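Cyclo(L-tyrosyl-L-tyrosyl) synthase (Mycobacterium tuberculosis, PDB 2X9Q) catalyses the ATP-independent formation of cyclo(L-Tyr-L-Tyr) from two molecules of tyrosyl-tRNA, probably as a step in mycocyclosin biosynthesis. Local coordinates at residues Arg67-Gln72 with Met262-Gly267; Gly80-Ile85 with Leu238-Ile243; Trp105-Phe110 with Ala163-Arg168; Arg112-Tyr117 with Ala242-Pro247. All coordinates share one frame; numbering follows the deposited sequence.

Contact 1 of 4, residues Arg67-Gln72 with Met262-Gly267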
loop_
_atom_site.group_PDB
_atom_site.type_symbol
_atom_site.label_atom_id
_atom_site.label_comp_id
_atom_site.label_asym_id
_atom_site.label_seq_id
_atom_site.Cartn_x
_atom_site.Cartn_y
_atom_site.Cartn_z
ATOM N N ARG A 67 5.656 7.561 11.086
ATOM C CA ARG A 67 6.561 6.582 11.686
ATOM C C ARG A 67 7.199 5.690 10.612
ATOM O O ARG A 67 6.606 4.641 10.164
ATOM C CB ARG A 67 5.829 5.781 12.759
ATOM C CG ARG A 67 6.853 4.904 13.566
ATOM C CD ARG A 67 6.241 4.163 14.770
ATOM N NE ARG A 67 5.053 3.338 14.435
ATOM C CZ ARG A 67 5.050 2.132 13.828
ATOM N NH1 ARG A 67 6.189 1.534 13.424
ATOM N NH2 ARG A 67 3.889 1.479 13.649
ATOM N N PRO A 68 8.430 6.063 10.203
ATOM C CA PRO A 68 9.108 5.185 9.235
ATOM C C PRO A 68 9.357 3.807 9.850
ATOM O O PRO A 68 9.648 3.679 11.046
ATOM C CB PRO A 68 10.423 5.927 8.908
ATOM C CG PRO A 68 10.096 7.438 9.335
ATOM C CD PRO A 68 9.273 7.218 10.602
ATOM N N PHE A 69 9.248 2.792 9.016
ATOM C CA PHE A 69 9.309 1.427 9.512
ATOM C C PHE A 69 10.757 1.037 9.945
ATOM O O PHE A 69 10.870 0.392 10.957
ATOM C CB PHE A 69 8.818 0.431 8.451
ATOM C CG PHE A 69 8.636 -0.966 8.990
ATOM C CD1 PHE A 69 7.559 -1.262 9.839
ATOM C CD2 PHE A 69 9.516 -1.971 8.615
ATOM C CE1 PHE A 69 7.364 -2.544 10.330
ATOM C CE2 PHE A 69 9.378 -3.298 9.112
ATOM C CZ PHE A 69 8.259 -3.590 9.947
ATOM N N THR A 70 11.792 1.446 9.200
ATOM C CA THR A 70 13.189 1.208 9.586
ATOM C C THR A 70 13.977 2.540 9.566
ATOM O O THR A 70 13.516 3.535 9.024
ATOM C CB THR A 70 14.003 0.267 8.624
ATOM O OG1 THR A 70 14.123 0.915 7.320
ATOM C CG2 THR A 70 13.339 -1.132 8.537
ATOM N N GLN A 71 15.222 2.513 10.061
ATOM C CA GLN A 71 16.064 3.739 9.984
ATOM C C GLN A 71 16.350 4.112 8.547
ATOM O O GLN A 71 16.608 5.297 8.232
ATOM C CB GLN A 71 17.417 3.460 10.590
ATOM C CG GLN A 71 17.391 3.021 11.992
ATOM C CD GLN A 71 18.861 2.966 12.524
ATOM O OE1 GLN A 71 19.436 4.021 12.849
ATOM N NE2 GLN A 71 19.465 1.775 12.530
ATOM N N GLN A 72 16.390 3.129 7.645
ATOM C CA GLN A 72 16.641 3.512 6.263
ATOM C C GLN A 72 15.373 4.140 5.587
ATOM O O GLN A 72 15.487 5.048 4.763
ATOM C CB GLN A 72 17.072 2.277 5.475
ATOM C CG GLN A 72 18.518 1.833 5.981
ATOM C CD GLN A 72 19.075 0.609 5.301
ATOM O OE1 GLN A 72 20.046 0.053 5.791
ATOM N NE2 GLN A 72 18.524 0.203 4.142
HETATM N N MSE A 262 9.110 -8.816 6.480
HETATM C CA MSE A 262 10.000 -9.496 5.534
HETATM C C MSE A 262 10.674 -8.500 4.544
HETATM O O MSE A 262 11.915 -8.518 4.346
HETATM C CB MSE A 262 9.200 -10.505 4.681
HETATM C CG MSE A 262 10.061 -11.205 3.680
HETATM SE SE MSE A 262 9.035 -12.499 2.654
HETATM C CE MSE A 262 8.721 -13.798 4.137
ATOM N N LEU A 263 9.849 -7.656 3.881
ATOM C CA LEU A 263 10.338 -6.840 2.745
ATOM C C LEU A 263 11.384 -5.806 3.177
ATOM O O LEU A 263 12.290 -5.461 2.382
ATOM C CB LEU A 263 9.183 -6.071 2.123
ATOM C CG LEU A 263 7.974 -6.878 1.619
ATOM C CD1 LEU A 263 7.171 -5.994 0.638
ATOM C CD2 LEU A 263 8.445 -8.164 0.996
ATOM N N TYR A 264 11.254 -5.310 4.410
ATOM C CA TYR A 264 12.207 -4.283 4.941
ATOM C C TYR A 264 13.224 -4.848 5.977
ATOM O O TYR A 264 13.761 -4.090 6.800
ATOM C CB TYR A 264 11.435 -3.019 5.541
ATOM C CG TYR A 264 10.457 -2.485 4.503
ATOM C CD1 TYR A 264 10.910 -1.734 3.394
ATOM C CD2 TYR A 264 9.067 -2.766 4.576
ATOM C CE1 TYR A 264 10.026 -1.338 2.375
ATOM C CE2 TYR A 264 8.209 -2.346 3.576
ATOM C CZ TYR A 264 8.696 -1.661 2.473
ATOM O OH TYR A 264 7.827 -1.192 1.530
ATOM N N ALA A 265 13.487 -6.148 5.921
ATOM C CA ALA A 265 14.268 -6.788 6.964
ATOM C C ALA A 265 15.737 -6.775 6.554
ATOM O O ALA A 265 16.044 -6.882 5.334
ATOM C CB ALA A 265 13.816 -8.290 7.084
ATOM N N ARG A 266 16.616 -6.925 7.555
ATOM C CA ARG A 266 18.011 -7.367 7.315
ATOM C C ARG A 266 18.011 -8.769 6.746
ATOM O O ARG A 266 16.946 -9.380 6.580
ATOM C CB ARG A 266 18.753 -7.350 8.679
ATOM C CG ARG A 266 18.918 -5.891 9.243
ATOM C CD ARG A 266 19.426 -4.958 8.107
ATOM N NE ARG A 266 19.836 -3.600 8.565
ATOM C CZ ARG A 266 20.026 -2.546 7.769
ATOM N NH1 ARG A 266 19.960 -2.680 6.418
ATOM N NH2 ARG A 266 20.324 -1.349 8.307
ATOM N N GLY A 267 19.179 -9.277 6.381
ATOM C CA GLY A 267 19.262 -10.597 5.826
ATOM C C GLY A 267 19.067 -10.562 4.323
ATOM O O GLY A 267 19.415 -9.574 3.649
#
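R266 grips the side-chain oxygen of Q72 with the end of its guanidinium group. Both terminal nitrogens donate to the same atom: NH1 of R266 is 2.8 Å from OE1 of Q72, and NH2 of R266 is 2.9 Å from it. OE1 lies at the guanidinium edge, near the plane of that group. Both donors lie above the same face of the amide carbonyl plane. The amide and guanidinium planes are turned 60° apart, and neither N-H points straight at the oxygen. The Q72 chain is extended beyond CG, whereas R266 bends at chi2 (-47°), which turns its tip back toward Q72. Both residues are exposed and touch crystal neighbours, so the lattice may influence this bond.

Deeper in the contact the packing is apolar. CD2 of F69 rests 3.8 Å from CB of Y264. The methyl CG2 of T70 is 4.0 Å from the same CB and 3.5 Å from the Y264 backbone O. T70 is the N-cap of helix 71-79. With chi1 at 65°, its OG1 turns to the helix start, where it bonds to C73 N and weakly accepts from Q72 N; CG2 lies on the Y264 side.

In the second shell, CB of L263 lies over one face of the Y264 ring. F69 also touches I280 of strand 276-283, and the Y264 hydroxyl makes a weak bond to F237 O. The Y264 side chain is about 10 Å from those of Y253 and E233, which probably belong to the substrate site. The contact thus joins a capped helix start to the turn after helix 260-263, at the surface of the HUP-type domain.

Contact 2 of 4, residues Gly80-Ile85 with Leu238-Ile243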
loop_
_atom_site.group_PDB
_atom_site.type_symbol
_atom_site.label_atom_id
_atom_site.label_comp_id
_atom_site.label_asym_id
_atom_site.label_seq_id
_atom_site.Cartn_x
_atom_site.Cartn_y
_atom_site.Cartn_z
ATOM N N GLY A 80 12.363 13.121 0.695
ATOM C CA GLY A 80 11.217 13.887 0.144
ATOM C C GLY A 80 11.069 13.784 -1.355
ATOM O O GLY A 80 10.605 14.762 -2.023
ATOM N N ASP A 81 11.449 12.645 -1.959
ATOM C CA ASP A 81 11.226 12.558 -3.401
ATOM C C ASP A 81 9.770 12.250 -3.730
ATOM O O ASP A 81 9.151 12.923 -4.617
ATOM C CB ASP A 81 12.073 11.507 -4.096
ATOM C CG ASP A 81 13.575 11.808 -3.963
ATOM O OD1 ASP A 81 13.936 12.906 -4.400
ATOM O OD2 ASP A 81 14.342 11.000 -3.428
ATOM N N HIS A 82 9.237 11.200 -3.063
ATOM C CA HIS A 82 7.967 10.621 -3.538
ATOM C C HIS A 82 7.271 9.882 -2.449
ATOM O O HIS A 82 7.926 9.247 -1.587
ATOM C CB HIS A 82 8.199 9.712 -4.732
ATOM C CG HIS A 82 6.911 9.214 -5.334
ATOM N ND1 HIS A 82 6.354 7.994 -4.984
ATOM C CD2 HIS A 82 6.003 9.831 -6.161
ATOM C CE1 HIS A 82 5.187 7.852 -5.617
ATOM N NE2 HIS A 82 4.965 8.936 -6.360
ATOM N N ALA A 83 5.947 10.003 -2.406
ATOM C CA ALA A 83 5.138 9.124 -1.548
ATOM C C ALA A 83 4.021 8.448 -2.374
ATOM O O ALA A 83 3.357 9.078 -3.237
ATOM C CB ALA A 83 4.562 9.858 -0.323
ATOM N N VAL A 84 3.785 7.173 -2.057
ATOM C CA VAL A 84 2.495 6.523 -2.395
ATOM C C VAL A 84 1.620 6.594 -1.149
ATOM O O VAL A 84 2.021 6.150 -0.083
ATOM C CB VAL A 84 2.712 5.028 -2.772
ATOM C CG1 VAL A 84 1.305 4.286 -2.997
ATOM C CG2 VAL A 84 3.547 4.974 -4.087
ATOM N N ILE A 85 0.412 7.133 -1.315
ATOM C CA ILE A 85 -0.629 7.109 -0.302
ATOM C C ILE A 85 -1.650 6.082 -0.807
ATOM O O ILE A 85 -2.417 6.392 -1.723
ATOM C CB ILE A 85 -1.237 8.506 -0.196
ATOM C CG1 ILE A 85 -0.071 9.467 0.267
ATOM C CG2 ILE A 85 -2.281 8.606 0.951
ATOM C CD1 ILE A 85 -0.573 10.900 0.580
ATOM N N LEU A 238 7.722 -2.905 -2.951
ATOM C CA LEU A 238 9.074 -3.410 -3.297
ATOM C C LEU A 238 9.880 -2.349 -4.040
ATOM O O LEU A 238 11.079 -2.117 -3.723
ATOM C CB LEU A 238 8.951 -4.658 -4.206
ATOM C CG LEU A 238 8.358 -5.877 -3.445
ATOM C CD1 LEU A 238 7.920 -6.951 -4.470
ATOM C CD2 LEU A 238 9.487 -6.424 -2.498
ATOM N N ASP A 239 9.247 -1.706 -5.026
ATOM C CA ASP A 239 10.044 -0.866 -5.960
ATOM C C ASP A 239 9.241 0.150 -6.743
ATOM O O ASP A 239 9.273 0.143 -7.999
ATOM C CB ASP A 239 10.860 -1.747 -6.921
ATOM C CG ASP A 239 12.147 -1.023 -7.415
ATOM O OD1 ASP A 239 12.282 0.251 -7.233
ATOM O OD2 ASP A 239 13.067 -1.698 -7.925
ATOM N N THR A 240 8.578 1.048 -6.017
ATOM C CA THR A 240 7.920 2.188 -6.628
ATOM C C THR A 240 8.913 3.012 -7.485
ATOM O O THR A 240 8.558 3.455 -8.583
ATOM C CB THR A 240 7.256 3.091 -5.566
ATOM O OG1 THR A 240 6.182 2.366 -4.937
ATOM C CG2 THR A 240 6.666 4.414 -6.186
ATOM N N PRO A 241 10.183 3.174 -7.039
ATOM C CA PRO A 241 11.130 3.874 -7.976
ATOM C C PRO A 241 11.218 3.257 -9.374
ATOM O O PRO A 241 11.215 4.004 -10.377
ATOM C CB PRO A 241 12.498 3.729 -7.234
ATOM C CG PRO A 241 12.021 3.964 -5.827
ATOM C CD PRO A 241 10.826 2.920 -5.745
ATOM N N ALA A 242 11.303 1.938 -9.503
ATOM C CA ALA A 242 11.236 1.260 -10.810
ATOM C C ALA A 242 9.924 1.477 -11.543
ATOM O O ALA A 242 9.924 1.702 -12.738
ATOM C CB ALA A 242 11.491 -0.248 -10.715
ATOM N N ILE A 243 8.809 1.459 -10.833
ATOM C CA ILE A 243 7.517 1.469 -11.518
ATOM C C ILE A 243 7.177 2.914 -11.969
ATOM O O ILE A 243 6.643 3.099 -13.061
ATOM C CB ILE A 243 6.470 0.971 -10.507
ATOM C CG1 ILE A 243 6.760 -0.542 -10.215
ATOM C CG2 ILE A 243 5.013 1.295 -10.994
ATOM C CD1 ILE A 243 5.943 -1.079 -8.962
#
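T240 turns its CB toward strand 82-87 and meets H82 and V84 there with its two branches. From CB, CG2 extends anti to the backbone N and enters the angle between the two strand side chains. CG2 of T240 lies 3.8 Å from both CE1 and ND1 of H82 and 3.8 Å from CG2 of V84, so one methyl serves both residues. It meets the imidazole obliquely. The other branch, OG1 of T240, also passes 3.8 Å from CG2 of V84. Its polar need is met within the helix by a bond to L236 O, so a buried hydroxyl can lie beside a valine.

The H82 ring is held at both nitrogens. ND1 bonds to S249 OG and NE2 to D114 OD2, which ties the ring to the strands beside its own and fixes its rotation. V84 also touches V116 of the neighbouring strand.

Helix 220-244 is kinked here. The P241 nitrogen has no hydrogen to give, and A242 N bonds to D239 instead of to the turn before. OD1 of D239 accepts from A242 N at 3.0 Å with an N-H...O angle of 161°, an Asx motif.

H82 and V84 project from the same side of a central parallel strand, with A83 turned away between them. This is helix-on-sheet packing in the Rossmann-like core of the HUP clan. The strand leads on toward S88, the probable nucleophile.

Contact 3 of 4, residues Trp105-Phe110 with Ala163-Arg168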
loop_
_atom_site.group_PDB
_atom_site.type_symbol
_atom_site.label_atom_id
_atom_site.label_comp_id
_atom_site.label_asym_id
_atom_site.label_seq_id
_atom_site.Cartn_x
_atom_site.Cartn_y
_atom_site.Cartn_z
ATOM N N TRP A 105 -0.485 17.103 3.496
ATOM C CA TRP A 105 0.701 16.541 4.175
ATOM C C TRP A 105 1.647 16.104 3.092
ATOM O O TRP A 105 2.820 16.450 3.147
ATOM C CB TRP A 105 0.369 15.336 5.050
ATOM C CG TRP A 105 1.595 14.535 5.442
ATOM C CD1 TRP A 105 2.523 14.889 6.392
ATOM C CD2 TRP A 105 2.028 13.276 4.901
ATOM N NE1 TRP A 105 3.511 13.945 6.438
ATOM C CE2 TRP A 105 3.237 12.952 5.524
ATOM C CE3 TRP A 105 1.502 12.381 3.926
ATOM C CZ2 TRP A 105 3.924 11.763 5.252
ATOM C CZ3 TRP A 105 2.229 11.221 3.616
ATOM C CH2 TRP A 105 3.413 10.927 4.277
ATOM N N GLY A 106 1.149 15.390 2.072
ATOM C CA GLY A 106 2.007 14.881 0.982
ATOM C C GLY A 106 2.728 15.971 0.185
ATOM O O GLY A 106 3.947 15.854 -0.131
ATOM N N LEU A 107 1.986 17.016 -0.195
ATOM C CA LEU A 107 2.596 18.035 -0.996
ATOM C C LEU A 107 3.562 18.885 -0.175
ATOM O O LEU A 107 4.490 19.440 -0.743
ATOM C CB LEU A 107 1.530 18.935 -1.622
ATOM C CG LEU A 107 0.751 18.313 -2.786
ATOM C CD1 LEU A 107 -0.386 19.195 -3.223
ATOM C CD2 LEU A 107 1.598 17.899 -3.943
ATOM N N THR A 108 3.341 19.002 1.115
ATOM C CA THR A 108 4.294 19.687 1.980
ATOM C C THR A 108 5.624 18.909 2.068
ATOM O O THR A 108 6.690 19.538 2.192
ATOM C CB THR A 108 3.709 19.943 3.354
ATOM O OG1 THR A 108 2.502 20.688 3.147
ATOM C CG2 THR A 108 4.732 20.730 4.331
ATOM N N ASN A 109 5.580 17.562 1.968
ATOM C CA ASN A 109 6.748 16.797 2.344
ATOM C C ASN A 109 7.437 16.048 1.236
ATOM O O ASN A 109 8.505 15.587 1.462
ATOM C CB ASN A 109 6.449 15.935 3.568
ATOM C CG ASN A 109 6.145 16.777 4.804
ATOM O OD1 ASN A 109 7.062 17.228 5.472
ATOM N ND2 ASN A 109 4.884 16.962 5.128
ATOM N N PHE A 110 6.897 16.018 0.025
ATOM C CA PHE A 110 7.498 15.249 -1.091
ATOM C C PHE A 110 7.434 16.021 -2.400
ATOM O O PHE A 110 6.428 16.699 -2.634
ATOM C CB PHE A 110 6.736 13.898 -1.257
ATOM C CG PHE A 110 6.721 13.076 -0.010
ATOM C CD1 PHE A 110 7.747 12.198 0.236
ATOM C CD2 PHE A 110 5.746 13.258 0.950
ATOM C CE1 PHE A 110 7.778 11.435 1.429
ATOM C CE2 PHE A 110 5.781 12.557 2.172
ATOM C CZ PHE A 110 6.756 11.637 2.411
ATOM N N ALA A 163 0.326 18.748 -11.579
ATOM C CA ALA A 163 1.765 18.938 -11.646
ATOM C C ALA A 163 2.502 17.996 -10.666
ATOM O O ALA A 163 3.586 17.492 -10.995
ATOM C CB ALA A 163 2.105 20.421 -11.274
ATOM N N ARG A 164 1.978 17.847 -9.437
ATOM C CA ARG A 164 2.728 17.082 -8.453
ATOM C C ARG A 164 1.983 15.873 -7.815
ATOM O O ARG A 164 2.625 14.942 -7.314
ATOM C CB ARG A 164 3.231 18.033 -7.372
ATOM C CG ARG A 164 4.255 19.107 -7.983
ATOM C CD ARG A 164 4.581 20.082 -6.984
ATOM N NE ARG A 164 5.097 19.439 -5.803
ATOM C CZ ARG A 164 4.776 19.796 -4.568
ATOM N NH1 ARG A 164 3.985 20.822 -4.408
ATOM N NH2 ARG A 164 5.251 19.160 -3.508
ATOM N N LEU A 165 0.649 15.949 -7.808
ATOM C CA LEU A 165 -0.248 15.034 -7.136
ATOM C C LEU A 165 -1.173 14.384 -8.150
ATOM O O LEU A 165 -1.752 15.106 -9.013
ATOM C CB LEU A 165 -1.014 15.841 -6.122
ATOM C CG LEU A 165 -2.133 15.099 -5.480
ATOM C CD1 LEU A 165 -1.500 14.031 -4.517
ATOM C CD2 LEU A 165 -2.825 16.160 -4.720
ATOM N N CYS A 166 -1.219 13.028 -8.137
ATOM C CA CYS A 166 -1.931 12.222 -9.136
ATOM C C CYS A 166 -2.710 11.115 -8.394
ATOM O O CYS A 166 -2.371 10.780 -7.246
ATOM C CB CYS A 166 -0.917 11.564 -10.061
ATOM S SG CYS A 166 -0.073 12.763 -11.224
ATOM N N VAL A 167 -3.766 10.572 -9.008
ATOM C CA VAL A 167 -4.496 9.432 -8.444
ATOM C C VAL A 167 -4.524 8.406 -9.538
ATOM O O VAL A 167 -4.639 8.749 -10.710
ATOM C CB VAL A 167 -5.947 9.735 -8.007
ATOM C CG1 VAL A 167 -6.731 10.645 -9.013
ATOM C CG2 VAL A 167 -6.746 8.361 -7.705
ATOM N N ARG A 168 -4.389 7.132 -9.192
ATOM C CA ARG A 168 -4.706 6.146 -10.219
ATOM C C ARG A 168 -5.070 4.821 -9.577
ATOM O O ARG A 168 -4.720 4.605 -8.445
ATOM C CB ARG A 168 -3.565 5.942 -11.178
ATOM C CG ARG A 168 -2.453 5.126 -10.622
ATOM C CD ARG A 168 -1.191 5.266 -11.558
ATOM N NE ARG A 168 -0.443 6.474 -11.203
ATOM C CZ ARG A 168 0.526 7.033 -11.952
ATOM N NH1 ARG A 168 0.892 6.516 -13.110
ATOM N NH2 ARG A 168 1.128 8.125 -11.538
#
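L107, in the last turn of helix 96-109, comes nearest to L165 at the start of strand 165-169, with their CA atoms 7.4 Å apart. The principal bridge is made by R164. Its NH2 donates to two backbone oxygens at the helix end. NH2 of R164 is 2.9 Å from L107 O; this bond is nearly straight (162°) and uses a lone pair in the carbonyl plane. NH2 of R164 is also 2.9 Å from F110 O, but that bond is more bent (139°), with the donor tilted from the carbonyl plane. The chain bends at chi3 (56°), and this curls the guanidinium back over L107.

L107 therefore meets R164 twice, by its carbonyl and by its side chain. CD2 of L107 sits 3.7 Å above the guanidinium plane of R164, over its centre, while L107 O lies at the edge of the same group. CD2 of L107 is also 4.0 Å from CB of L165. A positive charge beside carbonyls at the C-terminal end of a helix should be electrostatically favourable.

Within the helix segment, ND2 of N109 bonds to W105 O at 2.9 Å, and the W105 ring carries CE2 of F110 over one face. NE of R164 reaches D111 O, and D159 OD2 accepts from R164 N and L165 N, where the strand begins. Strand 165-169 is the outermost strand beside 112-117, and L165 packs on V113 and F115 of that neighbour and on V155 and L158 of helix 133-158. W105 and F110 reach inward to C252 and L250 of strand 249-253.

Contact 4 of 4, residues Arg112-Tyr117 with Ala242-Pro247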
loop_
_atom_site.group_PDB
_atom_site.type_symbol
_atom_site.label_atom_id
_atom_site.label_comp_id
_atom_site.label_asym_id
_atom_site.label_seq_id
_atom_site.Cartn_x
_atom_site.Cartn_y
_atom_site.Cartn_z
ATOM N N ARG A 112 6.679 14.761 -5.225
ATOM C CA ARG A 112 5.593 14.219 -6.020
ATOM C C ARG A 112 4.813 13.219 -5.130
ATOM O O ARG A 112 5.426 12.583 -4.253
ATOM C CB ARG A 112 6.270 13.558 -7.210
ATOM C CG ARG A 112 5.397 13.321 -8.371
ATOM C CD ARG A 112 5.980 12.240 -9.379
ATOM N NE ARG A 112 4.856 11.399 -9.833
ATOM C CZ ARG A 112 4.911 10.406 -10.715
ATOM N NH1 ARG A 112 6.068 10.059 -11.303
ATOM N NH2 ARG A 112 3.770 9.774 -11.031
ATOM N N VAL A 113 3.487 13.111 -5.301
ATOM C CA VAL A 113 2.649 12.262 -4.434
ATOM C C VAL A 113 1.670 11.518 -5.310
ATOM O O VAL A 113 0.981 12.156 -6.165
ATOM C CB VAL A 113 1.851 13.051 -3.404
ATOM C CG1 VAL A 113 0.870 12.098 -2.603
ATOM C CG2 VAL A 113 2.756 13.823 -2.461
ATOM N N ASP A 114 1.576 10.200 -5.154
ATOM C CA ASP A 114 0.577 9.400 -5.959
ATOM C C ASP A 114 -0.374 8.695 -4.977
ATOM O O ASP A 114 0.106 7.937 -4.085
ATOM C CB ASP A 114 1.237 8.360 -6.838
ATOM C CG ASP A 114 1.825 8.947 -8.104
ATOM O OD1 ASP A 114 1.080 9.073 -9.094
ATOM O OD2 ASP A 114 2.976 9.362 -8.106
ATOM N N PHE A 115 -1.673 9.007 -5.053
ATOM C CA PHE A 115 -2.663 8.281 -4.311
ATOM C C PHE A 115 -2.879 7.087 -5.221
ATOM O O PHE A 115 -2.982 7.283 -6.439
ATOM C CB PHE A 115 -4.018 9.031 -4.309
ATOM C CG PHE A 115 -4.146 10.082 -3.300
ATOM C CD1 PHE A 115 -4.308 9.740 -1.979
ATOM C CD2 PHE A 115 -4.106 11.445 -3.675
ATOM C CE1 PHE A 115 -4.505 10.712 -0.991
ATOM C CE2 PHE A 115 -4.261 12.438 -2.692
ATOM C CZ PHE A 115 -4.479 12.066 -1.357
ATOM N N VAL A 116 -2.927 5.871 -4.673
ATOM C CA VAL A 116 -3.211 4.681 -5.493
ATOM C C VAL A 116 -4.346 3.908 -4.765
ATOM O O VAL A 116 -4.202 3.522 -3.644
ATOM C CB VAL A 116 -1.937 3.798 -5.605
ATOM C CG1 VAL A 116 -2.259 2.526 -6.341
ATOM C CG2 VAL A 116 -0.762 4.597 -6.359
ATOM N N TYR A 117 -5.503 3.753 -5.401
ATOM C CA TYR A 117 -6.589 3.039 -4.748
ATOM C C TYR A 117 -6.676 1.623 -5.268
ATOM O O TYR A 117 -6.460 1.329 -6.466
ATOM C CB TYR A 117 -7.952 3.786 -4.835
ATOM C CG TYR A 117 -8.436 3.985 -6.252
ATOM C CD1 TYR A 117 -8.004 5.076 -6.977
ATOM C CD2 TYR A 117 -9.295 3.037 -6.899
ATOM C CE1 TYR A 117 -8.411 5.287 -8.280
ATOM C CE2 TYR A 117 -9.712 3.248 -8.255
ATOM C CZ TYR A 117 -9.314 4.389 -8.887
ATOM O OH TYR A 117 -9.594 4.625 -10.223
ATOM N N ALA A 242 11.303 1.938 -9.503
ATOM C CA ALA A 242 11.236 1.260 -10.810
ATOM C C ALA A 242 9.924 1.477 -11.543
ATOM O O ALA A 242 9.924 1.702 -12.738
ATOM C CB ALA A 242 11.491 -0.248 -10.715
ATOM N N ILE A 243 8.809 1.459 -10.833
ATOM C CA ILE A 243 7.517 1.469 -11.518
ATOM C C ILE A 243 7.177 2.914 -11.969
ATOM O O ILE A 243 6.643 3.099 -13.061
ATOM C CB ILE A 243 6.470 0.971 -10.507
ATOM C CG1 ILE A 243 6.760 -0.542 -10.215
ATOM C CG2 ILE A 243 5.013 1.295 -10.994
ATOM C CD1 ILE A 243 5.943 -1.079 -8.962
ATOM N N LEU A 244 7.451 3.891 -11.113
ATOM C CA LEU A 244 7.067 5.293 -11.359
ATOM C C LEU A 244 8.234 6.172 -11.841
ATOM O O LEU A 244 8.021 7.319 -12.153
ATOM C CB LEU A 244 6.436 5.905 -10.112
ATOM C CG LEU A 244 5.054 5.311 -9.758
ATOM C CD1 LEU A 244 4.519 5.969 -8.500
ATOM C CD2 LEU A 244 4.095 5.529 -10.944
ATOM N N GLY A 245 9.461 5.641 -11.864
ATOM C CA GLY A 245 10.661 6.395 -12.269
ATOM C C GLY A 245 10.964 7.574 -11.366
ATOM O O GLY A 245 11.218 8.661 -11.898
ATOM N N VAL A 246 10.932 7.414 -10.026
ATOM C CA VAL A 246 11.230 8.489 -9.099
ATOM C C VAL A 246 12.528 8.035 -8.351
ATOM O O VAL A 246 12.886 6.868 -8.437
ATOM C CB VAL A 246 10.065 8.712 -8.115
ATOM C CG1 VAL A 246 8.835 9.334 -8.905
ATOM C CG2 VAL A 246 9.706 7.372 -7.417
ATOM N N PRO A 247 13.273 8.965 -7.731
ATOM C CA PRO A 247 14.561 8.557 -7.128
ATOM C C PRO A 247 14.390 7.620 -5.919
ATOM O O PRO A 247 15.201 6.690 -5.716
ATOM C CB PRO A 247 15.191 9.935 -6.651
ATOM C CG PRO A 247 14.625 10.922 -7.721
ATOM C CD PRO A 247 13.191 10.439 -7.965
#
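L244 covers the buried D114 on the inner side of this contact, where the end of helix 220-244 meets strand 112-117. The two side chains approach from opposite directions, and CD1 of L244 comes within 3.7 Å of OD2 of D114. NH2 of R112 forms a salt bridge to OD2 of D114 at 3.1 Å, and R168 forms another to OD1. OD2 also takes the bond from H82 NE2. L244 touches H82 and F173 as well.

The outer side lies at R112 and V246, both partly exposed. R112 sets out with CG anti to the backbone N (-161°) and bends at chi3 (140°), which carries its guanidinium up to the helix end. There NH1 of R112 makes a close approach of 3.5 Å to L244 O. R112 crosses V246 at about a right angle. CG1 of V246 meets NH1 of R112 at 3.7 Å and CD of R112 at 4.1 Å, obliquely to the guanidinium. G245 and P247, on either side of V246 in the chain, are exposed.

R112 and R168 are close together, but both gather round the D114 carboxylate. Two guanidinium groups beside a buried acid would probably hold it ionised. The helix end adds mainly apolar cover above this charged cluster.

Contact 2 is the core contact: all its touching residues are buried. Contacts 3 and 4 are partly buried, and contact 1 is at the surface. Contacts 2 and 4 share helix 220-244 and lie on neighbouring strands 82-87 and 112-117, with centres 5 Å apart; contact 2 uses T240 of the helix, and contact 4 its end at L244 and the turn after it. Contact 3 reaches the next strand, 165-169, and joins contact 4 through the R168-D114 salt bridge. It meets contact 2 by packing of F110 on H82 and A83. Contact 1 touches contact 2 where L263 packs on L238. Chemistry follows place: methyl packing in contact 2, salt bridges bordering contact 4, and arginine bonds to neutral oxygens in contacts 1 and 3.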